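Tetraacyldisaccharide 4'-kinase (Aquifex aeolicus, PDB 4EHX) transfers the gamma-phosphate of ATP to the 4'-position of a tetraacyldisaccharide 1-phosphate, forming lipid IVA in the last step of lipid IVA biosynthesis. Local coordinates at residues A[227-238]-A[250-260]. Sequence-based numbering, arbitrary orientation.
Sequences REVIAFSGLGDN and IKVKEFMSFPD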
ATOM      1  N   ARG A 227       8.190  -8.985  28.874  1.00 71.37           N
ATOM      2  CA  ARG A 227       6.779  -9.321  28.728  1.00 55.17           C
ATOM      3  C   ARG A 227       6.694 -10.358  27.606  1.00 58.40           C
ATOM      4  O   ARG A 227       7.379 -10.239  26.590  1.00 64.43           O
ATOM      5  CB  ARG A 227       5.873  -8.129  28.384  1.00 45.40           C
ATOM      6  CG  ARG A 227       5.853  -6.979  29.389  1.00 53.58           C
ATOM      7  CD  ARG A 227       5.137  -7.378  30.677  1.00 59.00           C
ATOM      8  NE  ARG A 227       3.903  -8.119  30.402  1.00 66.91           N
ATOM      9  CZ  ARG A 227       2.673  -7.615  30.506  1.00 65.80           C
ATOM     10  NH1 ARG A 227       2.485  -6.364  30.900  1.00 62.94           N
ATOM     11  NH2 ARG A 227       1.620  -8.370  30.227  1.00 66.92           N
ATOM     12  N   GLU A 228       5.868 -11.383  27.796  1.00 53.81           N
ATOM     13  CA  GLU A 228       5.494 -12.263  26.693  1.00 57.60           C
ATOM     14  C   GLU A 228       4.166 -11.755  26.138  1.00 55.31           C
ATOM     15  O   GLU A 228       3.344 -11.222  26.883  1.00 49.28           O
ATOM     16  CB  GLU A 228       5.345 -13.710  27.163  1.00 65.17           C
ATOM     17  CG  GLU A 228       6.639 -14.350  27.647  1.00 76.64           C
ATOM     18  CD  GLU A 228       6.454 -15.791  28.101  1.00 84.97           C
ATOM     19  OE1 GLU A 228       5.312 -16.179  28.432  1.00 83.87           O
ATOM     20  OE2 GLU A 228       7.455 -16.536  28.126  1.00 87.74           O
ATOM     21  N   VAL A 229       3.952 -11.902  24.838  1.00 52.05           N
ATOM     22  CA  VAL A 229       2.734 -11.377  24.237  1.00 41.04           C
ATOM     23  C   VAL A 229       1.853 -12.481  23.683  1.00 43.57           C
ATOM     24  O   VAL A 229       2.302 -13.604  23.455  1.00 46.22           O
ATOM     25  CB  VAL A 229       3.045 -10.398  23.098  1.00 41.46           C
ATOM     26  CG1 VAL A 229       3.907  -9.254  23.603  1.00 41.10           C
ATOM     27  CG2 VAL A 229       3.725 -11.134  21.953  1.00 38.58           C
ATOM     28  N   ILE A 230       0.587 -12.147  23.472  1.00 37.18           N
ATOM     29  CA  ILE A 230      -0.322 -13.008  22.737  1.00 37.82           C
ATOM     30  C   ILE A 230      -0.483 -12.388  21.354  1.00 45.29           C
ATOM     31  O   ILE A 230      -0.891 -11.238  21.231  1.00 38.26           O
ATOM     32  CB  ILE A 230      -1.690 -13.087  23.430  1.00 36.85           C
ATOM     33  CG1 ILE A 230      -1.543 -13.722  24.817  1.00 37.65           C
ATOM     34  CG2 ILE A 230      -2.664 -13.879  22.584  1.00 43.96           C
ATOM     35  CD1 ILE A 230      -2.756 -13.549  25.702  1.00 44.78           C
ATOM     36  N   ALA A 231      -0.137 -13.137  20.317  1.00 37.60           N
ATOM     37  CA  ALA A 231      -0.232 -12.620  18.958  1.00 39.91           C
ATOM     38  C   ALA A 231      -1.380 -13.274  18.205  1.00 44.70           C
ATOM     39  O   ALA A 231      -1.757 -14.419  18.485  1.00 42.02           O
ATOM     40  CB  ALA A 231       1.079 -12.828  18.213  1.00 45.33           C
ATOM     41  N   PHE A 232      -1.931 -12.542  17.242  1.00 40.66           N
ATOM     42  CA  PHE A 232      -3.030 -13.050  16.439  1.00 39.94           C
ATOM     43  C   PHE A 232      -3.147 -12.343  15.093  1.00 40.34           C
ATOM     44  O   PHE A 232      -2.702 -11.205  14.922  1.00 37.18           O
ATOM     45  CB  PHE A 232      -4.352 -13.016  17.214  1.00 41.37           C
ATOM     46  CG  PHE A 232      -4.872 -11.629  17.497  1.00 36.70           C
ATOM     47  CD1 PHE A 232      -5.655 -10.963  16.564  1.00 38.30           C
ATOM     48  CD2 PHE A 232      -4.608 -11.010  18.711  1.00 35.78           C
ATOM     49  CE1 PHE A 232      -6.145  -9.698  16.821  1.00 34.91           C
ATOM     50  CE2 PHE A 232      -5.098  -9.737  18.979  1.00 33.80           C
ATOM     51  CZ  PHE A 232      -5.869  -9.084  18.036  1.00 34.03           C
ATOM     52  N   SER A 233      -3.732 -13.040  14.130  1.00 39.43           N
ATOM     53  CA  SER A 233      -3.823 -12.526  12.776  1.00 52.86           C
ATOM     54  C   SER A 233      -5.164 -12.894  12.167  1.00 61.92           C
ATOM     55  O   SER A 233      -5.662 -14.005  12.360  1.00 54.99           O
ATOM     56  CB  SER A 233      -2.683 -13.073  11.916  1.00 61.82           C
ATOM     57  OG  SER A 233      -2.648 -12.416  10.664  1.00 73.85           O
ATOM     58  N   GLY A 234      -5.742 -11.947  11.438  1.00 81.72           N
ATOM     59  CA  GLY A 234      -7.057 -12.116  10.855  1.00 98.38           C
ATOM     60  C   GLY A 234      -7.006 -12.465   9.384  1.00113.28           C
ATOM     61  O   GLY A 234      -7.838 -12.006   8.604  1.00119.26           O
ATOM     62  N   LEU A 235      -6.010 -13.260   9.006  1.00122.16           N
ATOM     63  CA  LEU A 235      -5.987 -13.921   7.702  1.00130.92           C
ATOM     64  C   LEU A 235      -4.751 -14.808   7.552  1.00132.50           C
ATOM     65  O   LEU A 235      -4.202 -15.291   8.543  1.00133.58           O
ATOM     66  CB  LEU A 235      -6.117 -12.929   6.532  1.00130.50           C
ATOM     67  CG  LEU A 235      -5.075 -11.838   6.279  1.00125.37           C
ATOM     68  CD1 LEU A 235      -3.862 -12.394   5.568  1.00123.23           C
ATOM     69  CD2 LEU A 235      -5.691 -10.666   5.511  1.00121.43           C
ATOM     70  N   GLY A 236      -4.318 -15.016   6.314  1.00128.52           N
ATOM     71  CA  GLY A 236      -3.184 -15.877   6.037  1.00124.19           C
ATOM     72  C   GLY A 236      -1.858 -15.317   6.513  1.00118.71           C
ATOM     73  O   GLY A 236      -0.823 -15.975   6.381  1.00121.03           O
ATOM     74  N   ASP A 237      -1.879 -14.103   7.059  1.00106.74           N
ATOM     75  CA  ASP A 237      -0.671 -13.507   7.622  1.00 93.19           C
ATOM     76  C   ASP A 237      -0.115 -14.396   8.719  1.00 88.69           C
ATOM     77  O   ASP A 237       0.997 -14.185   9.191  1.00 85.58           O
ATOM     78  CB  ASP A 237      -0.939 -12.109   8.176  1.00 94.71           C
ATOM     79  CG  ASP A 237      -1.190 -11.083   7.089  1.00100.83           C
ATOM     80  OD1 ASP A 237      -0.944 -11.390   5.902  1.00102.25           O
ATOM     81  OD2 ASP A 237      -1.627  -9.962   7.430  1.00102.08           O
ATOM     82  N   ASN A 238      -0.908 -15.379   9.135  1.00 92.64           N
ATOM     83  CA  ASN A 238      -0.431 -16.436  10.017  1.00 97.83           C
ATOM     84  C   ASN A 238       1.030 -16.813   9.824  1.00 92.58           C
ATOM     85  O   ASN A 238       1.829 -16.763  10.762  1.00 91.01           O
ATOM     86  CB  ASN A 238      -1.230 -17.721   9.769  1.00104.18           C
ATOM     87  CG  ASN A 238      -0.614 -18.940  10.437  1.00105.71           C
ATOM     88  OD1 ASN A 238       0.002 -18.838  11.498  1.00100.82           O
ATOM     89  ND2 ASN A 238      -0.778 -20.103   9.813  1.00108.88           N
ATOM     90  N   ILE A 250      10.790 -11.407  19.413  1.00 63.11           N
ATOM     91  CA  ILE A 250       9.680 -11.139  20.318  1.00 63.67           C
ATOM     92  C   ILE A 250       9.137 -12.449  20.893  1.00 59.60           C
ATOM     93  O   ILE A 250       8.855 -13.393  20.150  1.00 51.70           O
ATOM     94  CB  ILE A 250       8.562 -10.349  19.609  1.00 58.80           C
ATOM     95  CG1 ILE A 250       9.107  -9.006  19.111  1.00 54.74           C
ATOM     96  CG2 ILE A 250       7.384 -10.144  20.544  1.00 58.07           C
ATOM     97  CD1 ILE A 250       8.180  -8.266  18.161  1.00 51.27           C
ATOM     98  N   LYS A 251       9.002 -12.512  22.216  1.00 57.66           N
ATOM     99  CA  LYS A 251       8.530 -13.730  22.870  1.00 62.43           C
ATOM    100  C   LYS A 251       7.008 -13.855  22.843  1.00 64.10           C
ATOM    101  O   LYS A 251       6.294 -13.085  23.488  1.00 62.20           O
ATOM    102  CB  LYS A 251       9.047 -13.811  24.307  1.00 71.15           C
ATOM    103  CG  LYS A 251      10.561 -13.993  24.420  1.00 82.86           C
ATOM    104  CD  LYS A 251      11.026 -14.044  25.873  1.00 89.68           C
ATOM    105  CE  LYS A 251      12.540 -14.251  25.979  1.00 90.32           C
ATOM    106  NZ  LYS A 251      13.051 -14.285  27.381  1.00 87.69           N
ATOM    107  N   VAL A 252       6.522 -14.841  22.097  1.00 62.16           N
ATOM    108  CA  VAL A 252       5.090 -15.052  21.931  1.00 55.39           C
ATOM    109  C   VAL A 252       4.640 -16.296  22.688  1.00 64.00           C
ATOM    110  O   VAL A 252       4.989 -17.418  22.317  1.00 61.47           O
ATOM    111  CB  VAL A 252       4.718 -15.204  20.437  1.00 57.51           C
ATOM    112  CG1 VAL A 252       3.236 -15.517  20.277  1.00 57.18           C
ATOM    113  CG2 VAL A 252       5.102 -13.945  19.655  1.00 52.47           C
ATOM    114  N   LYS A 253       3.862 -16.088  23.748  1.00 57.83           N
ATOM    115  CA  LYS A 253       3.393 -17.181  24.592  1.00 62.34           C
ATOM    116  C   LYS A 253       2.259 -17.941  23.917  1.00 62.64           C
ATOM    117  O   LYS A 253       1.904 -19.043  24.332  1.00 59.19           O
ATOM    118  CB  LYS A 253       2.908 -16.644  25.941  1.00 56.28           C
ATOM    119  CG  LYS A 253       1.534 -15.988  25.867  1.00 58.12           C
ATOM    120  CD  LYS A 253       0.960 -15.682  27.243  1.00 63.49           C
ATOM    121  CE  LYS A 253       1.742 -14.585  27.944  1.00 60.84           C
ATOM    122  NZ  LYS A 253       1.034 -14.090  29.159  1.00 56.48           N
ATOM    123  N   GLU A 254       1.691 -17.352  22.869  1.00 58.92           N
ATOM    124  CA  GLU A 254       0.498 -17.915  22.250  1.00 54.72           C
ATOM    125  C   GLU A 254       0.262 -17.241  20.901  1.00 59.31           C
ATOM    126  O   GLU A 254       0.594 -16.068  20.720  1.00 54.90           O
ATOM    127  CB  GLU A 254      -0.667 -17.822  23.232  1.00 57.11           C
ATOM    128  CG  GLU A 254      -1.998 -18.303  22.696  1.00 61.68           C
ATOM    129  CD  GLU A 254      -3.107 -18.129  23.715  1.00 70.60           C
ATOM    130  OE1 GLU A 254      -4.273 -18.441  23.394  1.00 67.60           O
ATOM    131  OE2 GLU A 254      -2.805 -17.677  24.843  1.00 76.66           O
ATOM    132  N   PHE A 255      -0.312 -17.986  19.959  1.00 56.33           N
ATOM    133  CA  PHE A 255      -0.667 -17.431  18.654  1.00 64.06           C
ATOM    134  C   PHE A 255      -2.082 -17.908  18.346  1.00 66.37           C
ATOM    135  O   PHE A 255      -2.433 -19.055  18.630  1.00 63.13           O
ATOM    136  CB  PHE A 255       0.279 -17.821  17.511  1.00 60.85           C
ATOM    137  CG  PHE A 255       0.197 -16.905  16.313  1.00 67.75           C
ATOM    138  CD1 PHE A 255      -0.798 -17.065  15.360  1.00 65.96           C
ATOM    139  CD2 PHE A 255       1.120 -15.880  16.143  1.00 68.16           C
ATOM    140  CE1 PHE A 255      -0.875 -16.217  14.258  1.00 60.99           C
ATOM    141  CE2 PHE A 255       1.050 -15.030  15.044  1.00 62.20           C
ATOM    142  CZ  PHE A 255       0.052 -15.201  14.101  1.00 57.05           C
ATOM    143  N   MET A 256      -2.889 -17.022  17.774  1.00 53.59           N
ATOM    144  CA  MET A 256      -4.252 -17.354  17.379  1.00 54.56           C
ATOM    145  C   MET A 256      -4.485 -16.938  15.927  1.00 61.28           C
ATOM    146  O   MET A 256      -4.165 -15.812  15.542  1.00 52.51           O
ATOM    147  CB  MET A 256      -5.258 -16.646  18.294  1.00 52.31           C
ATOM    148  CG  MET A 256      -4.934 -16.744  19.789  1.00 57.68           C
ATOM    149  SD  MET A 256      -5.845 -15.564  20.815  1.00 73.34           S
ATOM    150  CE  MET A 256      -7.536 -16.033  20.473  1.00 66.73           C
ATOM    151  N   SER A 257      -5.031 -17.848  15.123  1.00 63.25           N
ATOM    152  CA  SER A 257      -5.407 -17.533  13.745  1.00 62.65           C
ATOM    153  C   SER A 257      -6.924 -17.427  13.592  1.00 72.71           C
ATOM    154  O   SER A 257      -7.662 -18.324  13.998  1.00 74.04           O
ATOM    155  CB  SER A 257      -4.856 -18.582  12.778  1.00 71.87           C
ATOM    156  OG  SER A 257      -3.469 -18.395  12.551  1.00 79.47           O
ATOM    157  N   PHE A 258      -7.384 -16.324  13.009  1.00 75.13           N
ATOM    158  CA  PHE A 258      -8.810 -16.090  12.806  1.00 78.62           C
ATOM    159  C   PHE A 258      -9.173 -16.136  11.320  1.00 88.09           C
ATOM    160  O   PHE A 258      -8.290 -16.050  10.462  1.00 87.34           O
ATOM    161  CB  PHE A 258      -9.219 -14.735  13.396  1.00 73.12           C
ATOM    162  CG  PHE A 258      -8.983 -14.620  14.876  1.00 75.00           C
ATOM    163  CD1 PHE A 258      -9.871 -15.182  15.778  1.00 76.33           C
ATOM    164  CD2 PHE A 258      -7.879 -13.943  15.366  1.00 70.08           C
ATOM    165  CE1 PHE A 258      -9.659 -15.078  17.140  1.00 74.37           C
ATOM    166  CE2 PHE A 258      -7.661 -13.838  16.728  1.00 70.06           C
ATOM    167  CZ  PHE A 258      -8.553 -14.405  17.616  1.00 69.40           C
ATOM    168  N   PRO A 259     -10.475 -16.283  11.014  1.00 97.77           N
ATOM    169  CA  PRO A 259     -10.966 -16.174   9.634  1.00106.02           C
ATOM    170  C   PRO A 259     -10.560 -14.839   9.008  1.00114.83           C
ATOM    171  O   PRO A 259     -10.525 -13.817   9.694  1.00114.42           O
ATOM    172  CB  PRO A 259     -12.486 -16.245   9.800  1.00106.31           C
ATOM    173  CG  PRO A 259     -12.685 -17.031  11.054  1.00105.04           C
ATOM    174  CD  PRO A 259     -11.550 -16.643  11.957  1.00101.12           C
ATOM    175  N   ASP A 260     -10.258 -14.857   7.714  1.00123.25           N
ATOM    176  CA  ASP A 260      -9.704 -13.695   7.026  1.00131.79           C
ATOM    177  C   ASP A 260     -10.721 -12.562   6.859  1.00140.64           C
ATOM    178  O   ASP A 260     -10.354 -11.426   6.556  1.00135.17           O
ATOM    179  CB  ASP A 260      -9.136 -14.109   5.663  1.00135.36           C
ATOM    180  CG  ASP A 260     -10.208 -14.609   4.705  1.00138.48           C
ATOM    181  OD1 ASP A 260     -11.406 -14.477   5.030  1.00138.80           O
ATOM    182  OD2 ASP A 260      -9.853 -15.146   3.637  1.00139.32           O
TER
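V229 and A231 meet V252 and F255 on the helix-covered face of two parallel strands, 229-233 and 252-257, the second broken at K253, within a beta-alpha-beta unit whose crossover is helix 237-248; 229-233 and 254-257 run at 18°. Backbone hydrogen bonds of a parallel ladder join the strands: M256 N reaches A231 O at 2.9 Å, and S233 N in turn reaches M256 O. This face is closely packed. CG2 of V229 touches CG2 of both I250 and V252, and L245 of the helix packs on A231, I250 and V252. The F255 ring, its CG anti to the backbone N (chi1 -160°), swings back over the neighbouring strand: CD2 lies 3.7 Å from A231 CB, A231 O sits above one ring face toward the rim, and CZ approaches S233 CB. An alanine at F255 is likely to open a gap beside A231 and S233. At the start of the pair the backbone is still bonded, but the side chains of E228, K251 and K253 are exposed: K253 crosses E228 at about a right angle, and its NZ forms a salt bridge with E273. On the face opposite F255, M256 SD rests against I230 CG2 at 4.0 Å. F232, also packed on F267, meets F258 with ring planes 85° apart, F258 CE2 coming within 3.4 Å of F232 CB.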